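Local coordinates for protein glycosyl hydrolase BlGH5_18 (Bifidobacterium longum subsp. infantis, PDB 7LQX) that probably hydrolyses glycosidic bonds of N-glycan fragments, as a glycoside hydrolase of family 5, subfamily 18, from a gut bacterium, at residues A[290-293]-A[294-298]; A[377-380]-A[381-384]; A[391-394]-A[395-399]; A[405-408]-A[409-412]. All blocks are in the same frame, centred on the assembly; numbering follows the deposited sequence.

Contact 1 of 4, residues A[290-293]-A[294-298]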
loop_
_atom_site.group_PDB
_atom_site.type_symbol
_atom_site.label_atom_id
_atom_site.label_comp_id
_atom_site.label_asym_id
_atom_site.label_seq_id
_atom_site.Cartn_x
_atom_site.Cartn_y
_atom_site.Cartn_z
ATOM N N PRO A 290 15.962 -13.376 -28.875
ATOM C CA PRO A 290 15.148 -13.491 -30.103
ATOM C C PRO A 290 14.925 -14.935 -30.517
ATOM O O PRO A 290 13.809 -15.306 -30.910
ATOM C CB PRO A 290 15.942 -12.678 -31.137
ATOM C CG PRO A 290 16.741 -11.692 -30.291
ATOM C CD PRO A 290 17.127 -12.490 -29.072
ATOM N N GLU A 291 15.969 -15.766 -30.442
ATOM C CA GLU A 291 15.831 -17.176 -30.798
ATOM C C GLU A 291 14.940 -17.909 -29.806
ATOM O O GLU A 291 14.148 -18.773 -30.197
ATOM C CB GLU A 291 17.207 -17.840 -30.852
ATOM C CG GLU A 291 18.046 -17.436 -32.052
ATOM C CD GLU A 291 19.531 -17.678 -31.839
ATOM O OE1 GLU A 291 19.893 -18.753 -31.314
ATOM O OE2 GLU A 291 20.335 -16.786 -32.186
ATOM N N PHE A 292 15.069 -17.594 -28.519
ATOM C CA PHE A 292 14.180 -18.172 -27.525
ATOM C C PHE A 292 12.726 -17.844 -27.836
ATOM O O PHE A 292 11.845 -18.702 -27.711
ATOM C CB PHE A 292 14.551 -17.641 -26.143
ATOM C CG PHE A 292 13.586 -18.041 -25.081
ATOM C CD1 PHE A 292 13.706 -19.270 -24.455
ATOM C CD2 PHE A 292 12.541 -17.214 -24.729
ATOM C CE1 PHE A 292 12.814 -19.650 -23.479
ATOM C CE2 PHE A 292 11.643 -17.596 -23.770
ATOM C CZ PHE A 292 11.777 -18.821 -23.145
ATOM N N CYS A 293 12.459 -16.599 -28.234
ATOM C CA CYS A 293 11.105 -16.177 -28.572
ATOM C C CYS A 293 10.567 -16.977 -29.749
ATOM O O CYS A 293 9.476 -17.556 -29.676
ATOM C CB CYS A 293 11.134 -14.678 -28.877
ATOM S SG CYS A 293 9.612 -13.969 -29.531
ATOM N N ARG A 294 11.335 -17.043 -30.837
ATOM C CA ARG A 294 10.874 -17.765 -32.013
ATOM C C ARG A 294 10.649 -19.240 -31.702
ATOM O O ARG A 294 9.621 -19.814 -32.075
ATOM C CB ARG A 294 11.878 -17.620 -33.151
ATOM C CG ARG A 294 12.052 -16.206 -33.664
ATOM C CD ARG A 294 12.886 -16.191 -34.948
ATOM N NE ARG A 294 13.195 -14.837 -35.401
ATOM C CZ ARG A 294 14.299 -14.167 -35.078
ATOM N NH1 ARG A 294 15.223 -14.728 -34.310
ATOM N NH2 ARG A 294 14.481 -12.936 -35.533
ATOM N N ASP A 295 11.618 -19.885 -31.045
ATOM C CA ASP A 295 11.506 -21.318 -30.792
ATOM C C ASP A 295 10.377 -21.626 -29.818
ATOM O O ASP A 295 9.648 -22.609 -29.990
ATOM C CB ASP A 295 12.828 -21.843 -30.228
ATOM C CG ASP A 295 13.911 -21.975 -31.280
ATOM O OD1 ASP A 295 13.610 -21.906 -32.492
ATOM O OD2 ASP A 295 15.077 -22.161 -30.880
ATOM N N THR A 296 10.226 -20.802 -28.781
ATOM C CA THR A 296 9.146 -21.017 -27.824
ATOM C C THR A 296 7.788 -20.940 -28.503
ATOM O O THR A 296 6.905 -21.760 -28.230
ATOM C CB THR A 296 9.236 -20.001 -26.688
ATOM O OG1 THR A 296 10.391 -20.291 -25.895
ATOM C CG2 THR A 296 8.010 -20.052 -25.794
ATOM N N ILE A 297 7.604 -19.964 -29.391
ATOM C CA ILE A 297 6.321 -19.800 -30.063
ATOM C C ILE A 297 6.091 -20.907 -31.078
ATOM O O ILE A 297 4.991 -21.464 -31.161
ATOM C CB ILE A 297 6.208 -18.394 -30.677
ATOM C CG1 ILE A 297 6.141 -17.362 -29.550
ATOM C CG2 ILE A 297 4.980 -18.305 -31.576
ATOM C CD1 ILE A 297 6.346 -15.938 -30.014
ATOM N N ALA A 298 7.113 -21.260 -31.854
ATOM C CA ALA A 298 6.945 -22.350 -32.809
ATOM C C ALA A 298 6.557 -23.642 -32.105
ATOM O O ALA A 298 5.758 -24.430 -32.626
ATOM C CB ALA A 298 8.227 -22.544 -33.610
#

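Contact 2 of 4, residues A[377-380]-A[381-384]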
loop_
_atom_site.group_PDB
_atom_site.type_symbol
_atom_site.label_atom_id
_atom_site.label_comp_id
_atom_site.label_asym_id
_atom_site.label_seq_id
_atom_site.Cartn_x
_atom_site.Cartn_y
_atom_site.Cartn_z
ATOM N N PRO A 377 -4.151 -33.720 -9.744
ATOM C CA PRO A 377 -3.100 -34.735 -9.623
ATOM C C PRO A 377 -2.913 -35.187 -8.185
ATOM O O PRO A 377 -2.968 -34.387 -7.249
ATOM C CB PRO A 377 -1.849 -34.010 -10.138
ATOM C CG PRO A 377 -2.367 -32.948 -11.021
ATOM C CD PRO A 377 -3.630 -32.478 -10.354
ATOM N N LEU A 378 -2.676 -36.487 -8.015
ATOM C CA LEU A 378 -2.168 -36.958 -6.736
ATOM C C LEU A 378 -0.818 -36.331 -6.428
ATOM O O LEU A 378 -0.480 -36.110 -5.259
ATOM C CB LEU A 378 -2.013 -38.470 -6.759
ATOM C CG LEU A 378 -3.285 -39.285 -6.957
ATOM C CD1 LEU A 378 -2.951 -40.770 -7.050
ATOM C CD2 LEU A 378 -4.264 -39.018 -5.835
ATOM N N ASN A 379 -0.036 -36.035 -7.465
ATOM C CA ASN A 379 1.332 -35.536 -7.313
ATOM C C ASN A 379 1.528 -34.404 -8.318
ATOM O O ASN A 379 2.005 -34.617 -9.437
ATOM C CB ASN A 379 2.314 -36.675 -7.543
ATOM C CG ASN A 379 3.705 -36.340 -7.103
ATOM O OD1 ASN A 379 4.094 -35.179 -7.064
ATOM N ND2 ASN A 379 4.474 -37.363 -6.769
ATOM N N ARG A 380 1.150 -33.187 -7.917
ATOM C CA ARG A 380 1.425 -32.039 -8.770
ATOM C C ARG A 380 2.922 -31.812 -8.918
ATOM O O ARG A 380 3.387 -31.353 -9.967
ATOM C CB ARG A 380 0.765 -30.776 -8.215
ATOM C CG ARG A 380 -0.538 -30.440 -8.885
ATOM C CD ARG A 380 -1.065 -29.091 -8.458
ATOM N NE ARG A 380 -1.949 -29.174 -7.307
ATOM C CZ ARG A 380 -2.563 -28.120 -6.783
ATOM N NH1 ARG A 380 -2.384 -26.919 -7.313
ATOM N NH2 ARG A 380 -3.343 -28.259 -5.729
ATOM N N GLY A 381 3.694 -32.103 -7.874
ATOM C CA GLY A 381 5.122 -31.849 -7.938
ATOM C C GLY A 381 5.787 -32.580 -9.085
ATOM O O GLY A 381 6.701 -32.054 -9.720
ATOM N N ALA A 382 5.331 -33.797 -9.380
ATOM C CA ALA A 382 5.912 -34.554 -10.480
ATOM C C ALA A 382 5.711 -33.866 -11.825
ATOM O O ALA A 382 6.388 -34.216 -12.797
ATOM C CB ALA A 382 5.292 -35.949 -10.529
ATOM N N CYS A 383 4.795 -32.905 -11.906
ATOM C CA CYS A 383 4.551 -32.162 -13.135
ATOM C C CYS A 383 5.483 -30.972 -13.317
ATOM O O CYS A 383 5.519 -30.398 -14.410
ATOM C CB CYS A 383 3.100 -31.672 -13.165
ATOM S SG CYS A 383 1.888 -32.986 -13.170
ATOM N N GLY A 384 6.236 -30.588 -12.295
ATOM C CA GLY A 384 7.100 -29.436 -12.399
ATOM C C GLY A 384 8.490 -29.772 -12.905
ATOM O O GLY A 384 8.857 -30.935 -13.079
#

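Contact 3 of 4, residues A[391-394]-A[395-399]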
loop_
_atom_site.group_PDB
_atom_site.type_symbol
_atom_site.label_atom_id
_atom_site.label_comp_id
_atom_site.label_asym_id
_atom_site.label_seq_id
_atom_site.Cartn_x
_atom_site.Cartn_y
_atom_site.Cartn_z
ATOM N N GLU A 391 9.516 -34.831 -17.208
ATOM C CA GLU A 391 10.591 -35.420 -18.003
ATOM C C GLU A 391 10.085 -36.458 -18.997
ATOM O O GLU A 391 10.620 -36.551 -20.106
ATOM C CB GLU A 391 11.681 -35.958 -17.083
ATOM C CG GLU A 391 12.341 -34.809 -16.327
ATOM C CD GLU A 391 13.622 -35.159 -15.604
ATOM O OE1 GLU A 391 13.901 -36.354 -15.370
ATOM O OE2 GLU A 391 14.350 -34.208 -15.257
ATOM N N ARG A 392 9.056 -37.234 -18.649
ATOM C CA ARG A 392 8.492 -38.151 -19.635
ATOM C C ARG A 392 7.915 -37.389 -20.822
ATOM O O ARG A 392 8.128 -37.762 -21.984
ATOM C CB ARG A 392 7.430 -39.036 -18.992
ATOM C CG ARG A 392 7.990 -40.056 -18.026
ATOM C CD ARG A 392 6.877 -40.893 -17.427
ATOM N NE ARG A 392 7.368 -41.887 -16.477
ATOM C CZ ARG A 392 7.859 -43.072 -16.825
ATOM N NH1 ARG A 392 7.922 -43.415 -18.104
ATOM N NH2 ARG A 392 8.265 -43.928 -15.894
ATOM N N TRP A 393 7.156 -36.324 -20.549
ATOM C CA TRP A 393 6.625 -35.511 -21.636
ATOM C C TRP A 393 7.763 -34.948 -22.482
ATOM O O TRP A 393 7.724 -34.996 -23.715
ATOM C CB TRP A 393 5.721 -34.400 -21.092
ATOM C CG TRP A 393 5.036 -33.645 -22.190
ATOM C CD1 TRP A 393 3.789 -33.890 -22.707
ATOM C CD2 TRP A 393 5.571 -32.542 -22.940
ATOM N NE1 TRP A 393 3.515 -32.999 -23.714
ATOM C CE2 TRP A 393 4.593 -32.168 -23.885
ATOM C CE3 TRP A 393 6.787 -31.843 -22.909
ATOM C CZ2 TRP A 393 4.788 -31.124 -24.785
ATOM C CZ3 TRP A 393 6.975 -30.807 -23.795
ATOM C CH2 TRP A 393 5.982 -30.454 -24.722
HETATM N N MSE A 394 8.800 -34.420 -21.830
HETATM C CA MSE A 394 9.928 -33.833 -22.550
HETATM C C MSE A 394 10.610 -34.851 -23.461
HETATM O O MSE A 394 11.048 -34.510 -24.566
HETATM C CB MSE A 394 10.940 -33.207 -21.575
HETATM C CG MSE A 394 10.428 -31.955 -20.890
HETATM SE SE MSE A 394 10.202 -30.533 -22.186
HETATM C CE MSE A 394 9.162 -29.347 -21.070
ATOM N N ARG A 395 10.704 -36.102 -23.007
ATOM C CA ARG A 395 11.344 -37.133 -23.820
ATOM C C ARG A 395 10.514 -37.436 -25.061
ATOM O O ARG A 395 11.044 -37.494 -26.177
ATOM C CB ARG A 395 11.539 -38.401 -22.994
ATOM C CG ARG A 395 12.517 -39.373 -23.620
ATOM C CD ARG A 395 12.336 -40.776 -23.084
ATOM N NE ARG A 395 11.180 -41.421 -23.707
ATOM C CZ ARG A 395 10.022 -41.676 -23.095
ATOM N NH1 ARG A 395 9.835 -41.356 -21.818
ATOM N NH2 ARG A 395 9.043 -42.257 -23.769
ATOM N N LEU A 396 9.205 -37.635 -24.881
ATOM C CA LEU A 396 8.315 -37.866 -26.011
ATOM C C LEU A 396 8.312 -36.682 -26.969
ATOM O O LEU A 396 8.262 -36.867 -28.192
ATOM C CB LEU A 396 6.907 -38.154 -25.497
ATOM C CG LEU A 396 6.743 -39.543 -24.881
ATOM C CD1 LEU A 396 5.454 -39.593 -24.064
ATOM C CD2 LEU A 396 6.758 -40.630 -25.948
ATOM N N HIS A 397 8.365 -35.462 -26.434
ATOM C CA HIS A 397 8.476 -34.270 -27.271
ATOM C C HIS A 397 9.735 -34.316 -28.127
ATOM O O HIS A 397 9.677 -34.109 -29.345
ATOM C CB HIS A 397 8.457 -33.036 -26.363
ATOM C CG HIS A 397 8.875 -31.769 -27.038
ATOM N ND1 HIS A 397 8.092 -31.132 -27.976
ATOM C CD2 HIS A 397 9.983 -31.006 -26.893
ATOM C CE1 HIS A 397 8.711 -30.042 -28.393
ATOM N NE2 HIS A 397 9.861 -29.943 -27.752
ATOM N N ALA A 398 10.887 -34.591 -27.505
ATOM C CA ALA A 398 12.144 -34.641 -28.246
ATOM C C ALA A 398 12.114 -35.713 -29.326
ATOM O O ALA A 398 12.750 -35.554 -30.377
ATOM C CB ALA A 398 13.311 -34.890 -27.283
ATOM N N GLU A 399 11.395 -36.807 -29.084
ATOM C CA GLU A 399 11.307 -37.899 -30.045
ATOM C C GLU A 399 10.374 -37.594 -31.204
ATOM O O GLU A 399 10.383 -38.337 -32.193
ATOM C CB GLU A 399 10.832 -39.165 -29.333
ATOM C CG GLU A 399 11.836 -39.681 -28.325
ATOM C CD GLU A 399 11.312 -40.819 -27.478
ATOM O OE1 GLU A 399 10.140 -41.231 -27.651
ATOM O OE2 GLU A 399 12.091 -41.307 -26.630
#

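Contact 4 of 4, residues A[405-408]-A[409-412]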
loop_
_atom_site.group_PDB
_atom_site.type_symbol
_atom_site.label_atom_id
_atom_site.label_comp_id
_atom_site.label_asym_id
_atom_site.label_seq_id
_atom_site.Cartn_x
_atom_site.Cartn_y
_atom_site.Cartn_z
ATOM N N LEU A 405 -0.917 -34.568 -22.407
ATOM C CA LEU A 405 -1.079 -35.161 -21.088
ATOM C C LEU A 405 -2.550 -35.469 -20.888
ATOM O O LEU A 405 -3.408 -34.682 -21.286
ATOM C CB LEU A 405 -0.578 -34.231 -19.986
ATOM C CG LEU A 405 0.947 -34.094 -20.131
ATOM C CD1 LEU A 405 1.349 -32.686 -20.550
ATOM C CD2 LEU A 405 1.716 -34.571 -18.907
ATOM N N VAL A 406 -2.833 -36.606 -20.262
ATOM C CA VAL A 406 -4.203 -36.976 -19.943
ATOM C C VAL A 406 -4.252 -37.449 -18.497
ATOM O O VAL A 406 -3.252 -37.887 -17.926
ATOM C CB VAL A 406 -4.769 -38.065 -20.878
ATOM C CG1 VAL A 406 -4.756 -37.598 -22.321
ATOM C CG2 VAL A 406 -4.005 -39.367 -20.716
ATOM N N THR A 407 -5.436 -37.345 -17.899
ATOM C CA THR A 407 -5.611 -37.919 -16.580
ATOM C C THR A 407 -5.861 -39.424 -16.681
ATOM O O THR A 407 -6.187 -39.970 -17.742
ATOM C CB THR A 407 -6.799 -37.293 -15.853
ATOM O OG1 THR A 407 -8.008 -37.715 -16.495
ATOM C CG2 THR A 407 -6.694 -35.774 -15.838
ATOM N N SER A 408 -5.745 -40.081 -15.525
ATOM C CA SER A 408 -6.053 -41.506 -15.436
ATOM C C SER A 408 -7.488 -41.817 -15.854
ATOM O O SER A 408 -7.743 -42.885 -16.413
ATOM C CB SER A 408 -5.753 -42.002 -14.019
ATOM O OG SER A 408 -6.251 -41.107 -13.038
ATOM N N ALA A 409 -8.434 -40.909 -15.608
ATOM C CA ALA A 409 -9.801 -41.117 -16.074
ATOM C C ALA A 409 -9.888 -41.057 -17.596
ATOM O O ALA A 409 -10.492 -41.928 -18.228
ATOM C CB ALA A 409 -10.727 -40.085 -15.428
ATOM N N THR A 410 -9.273 -40.044 -18.207
ATOM C CA THR A 410 -9.279 -39.952 -19.667
ATOM C C THR A 410 -8.596 -41.158 -20.294
ATOM O O THR A 410 -9.028 -41.650 -21.344
ATOM C CB THR A 410 -8.606 -38.643 -20.078
ATOM O OG1 THR A 410 -9.379 -37.561 -19.548
ATOM C CG2 THR A 410 -8.506 -38.505 -21.576
ATOM N N ALA A 411 -7.551 -41.672 -19.641
ATOM C CA ALA A 411 -6.828 -42.814 -20.177
ATOM C C ALA A 411 -7.700 -44.058 -20.264
ATOM O O ALA A 411 -7.336 -44.996 -20.975
ATOM C CB ALA A 411 -5.596 -43.107 -19.316
ATOM N N ARG A 412 -8.810 -44.100 -19.531
ATOM C CA ARG A 412 -9.767 -45.200 -19.607
ATOM C C ARG A 412 -10.915 -44.927 -20.576
ATOM O O ARG A 412 -11.820 -45.761 -20.684
ATOM C CB ARG A 412 -10.354 -45.487 -18.211
ATOM C CG ARG A 412 -9.348 -45.951 -17.162
ATOM C CD ARG A 412 -10.002 -46.321 -15.815
ATOM N NE ARG A 412 -10.640 -45.195 -15.144
ATOM C CZ ARG A 412 -10.085 -44.472 -14.170
ATOM N NH1 ARG A 412 -8.869 -44.756 -13.729
ATOM N NH2 ARG A 412 -10.763 -43.468 -13.626
HETATM O O HOH W 1 -7.342 -35.769 -19.685
HETATM O O HOH W 2 -8.200 -42.411 -11.841
#

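Contact 1 of 4, residues A[290-293]-A[294-298]
T296 sets its hydroxyl over the face of the F292 ring, one helical turn away, so that OG1 lies above the ring centre, 3.4 Å from F292 CZ. The ring is carried there because its CG stands opposite the backbone N (chi1 173°), folding the phenyl along the helix towards T296. The same OG1 donates to F292 O at 2.8 Å, while T296 N reaches that oxygen at 2.9 Å from the other face of the carbonyl plane. Threonine suits the place: its hydroxyl finds an acceptor in its own helix, although the residue is buried against A254 of helix 248-264. Phenylalanine fills the space beside C250 and T251 of that helix.

Round the helix, C293 SG and I297 CD1 meet at 3.8 Å, an apolar pair laid on W311 of strand 306-312. R294 runs back along the helix with its chain extended as far as NE, and its NH1 passes P290 CB at 3.8 Å. Its charge belongs to E349 of helix 342-354, with which NH2 forms a salt bridge. Backbone bonds such as R294 N to P290 O, 3.0 Å, keep the turn regular. The helix joins strands 272-277 and 306-312 of the (beta/alpha)8 barrel, and its chemistry is divided accordingly: apolar groups towards the barrel, an arginine turned to a neighbouring helix, and a buried hydroxyl whose proton is spent on F292 O.

Contact 2 of 4, residues A[377-380]-A[381-384]
N379 and A382 open a short 3-10 turn through an Asx-type arrangement, the side-chain oxygen of N379 accepting from the N-H three residues on, in the loop between strand 365-369 and helix 388-399. Ahead of it, P377 rests on F264 and P219. N379 then reaches forward: CG lies opposite the backbone N (chi1 -167°), bringing OD1 within 3.0 Å of A382 N. The donor comes from above the carbonyl plane of the amide, 57° out of it, and the N-H also makes a weak bond to N379 O at 3.4 Å. Asparagine is short enough to serve its own turn in this way. An alanine here would probably cost A382 N its stronger acceptor, OD1, leaving the weak bond to N379 O and the start of the turn less firmly set.

R380 follows, its chain bent at chi3, its guanidinium donating to the carbonyls of V209, H215 and F217. The carboxylate of D213 accepts from both R380 N and G381 N, thereby holding the leading N-H groups of the turn. The R380 carbonyl continues the 3-10 pattern by accepting from C383 N at 2.9 Å, and C383 CB lies 3.2 Å from R380 O, brought there by the same tight turn.

Contact 3 of 4, residues A[391-394]-A[395-399]
H397 lays its CB over one face of the W393 indole, 3.7 Å from CZ3, in a CH-pi contact one helical turn apart. The imidazole continues nearly parallel to the six-membered ring, the planes 8° apart, but is slid so far that the centroids are 5.1 Å apart and overlap is slight. NE2 of the imidazole is hydrogen-bonded to K299 NZ; this would probably favour a neutral histidine accepting there. W393 NE1 has a weak bond to P403 O, and Y256 meets the indole edge-to-face. An alanine in place of W393 would probably open a gap beside Y256 and leave H397 CB without the aromatic face it covers.

All four carbonyls of 391-394 accept from the next turn: R395 N donates to E391 O at 2.9 Å, L396 N to R392 O at 3.1 Å, H397 N to W393 O at 2.8 Å and A398 N to M394 O at 2.9 Å. R395, bent at chi3, uses NE for a salt bridge to E399 OE2 at 3.1 Å, the carboxylate oxygen lying in its guanidinium plane. R395 NH2 and R392 NH1 share the carboxylate of E426, which would offset their like charges, and R392 NE pairs with D428. Aromatic on one side and ionic on another, this is the amphipathic crossover helix of a beta-alpha-beta unit, between strands 365-369 and 403-407.

Contact 4 of 4, residues A[405-408]-A[409-412]
An ST motif ends strand 403-407, at the edge of the small three-stranded parallel sheet, and turns the chain towards helix 414-420. T407 forms both of its bonds. Its OG1 accepts from T410 N at 3.2 Å along an almost straight line (173°), and its carbonyl O accepts from A411 N at 2.9 Å. The side chain can do this because OG1 takes the crowded position between backbone N and carbonyl carbon (chi1 70°), which swings it forward over the turn. A threonine fits such a strand end well: its beta-branch suits the extended backbone, and its hydroxyl supplies an acceptor for T410 N as the chain leaves the strand.

T410 answers with both branches. Its CG2 packs 3.8 Å from V406 CB, the two side chains crossing at about a right angle, while T410 OG1 is hydrogen-bonded to a water at 2.7 Å, and that water accepts from T407 N. The water thus links the last strand residue to the turn. V406 stays in the sheet, its backbone bonded to V367 and I369.

S408 is buried, and its OG is hydrogen-bonded to V371 N, tying the turn to the chain that leaves the neighbouring strand 365-369. The bend of R412 at chi3 brings one guanidinium face over S408 O, which is close to NH1 but poorly aligned for a hydrogen bond; the guanidinium edge instead meets a second water, which accepts from R412 NH1 at 3.1 Å and is bonded to S408 OG at 2.6 Å.

In the fold
From the N terminus the four contacts come in series, each a local turn, so none nests in or crosses another. Contact 1 sits on the helix before the last strand of the (beta/alpha)8 barrel. Beyond the barrel the chain builds a smaller alpha/beta part: contact 2 closes a turn in the loop after strand 365-369, contact 3 lies on the crossover helix that follows, and contact 4 ends strand 403-407. Contacts 3 and 4 touch directly where W393 CD1 packs 3.5 Å from L405 CD1. Barrel helix 248-264 is common ground: side chains from all four contacts rest on it, joining the smaller part to the barrel.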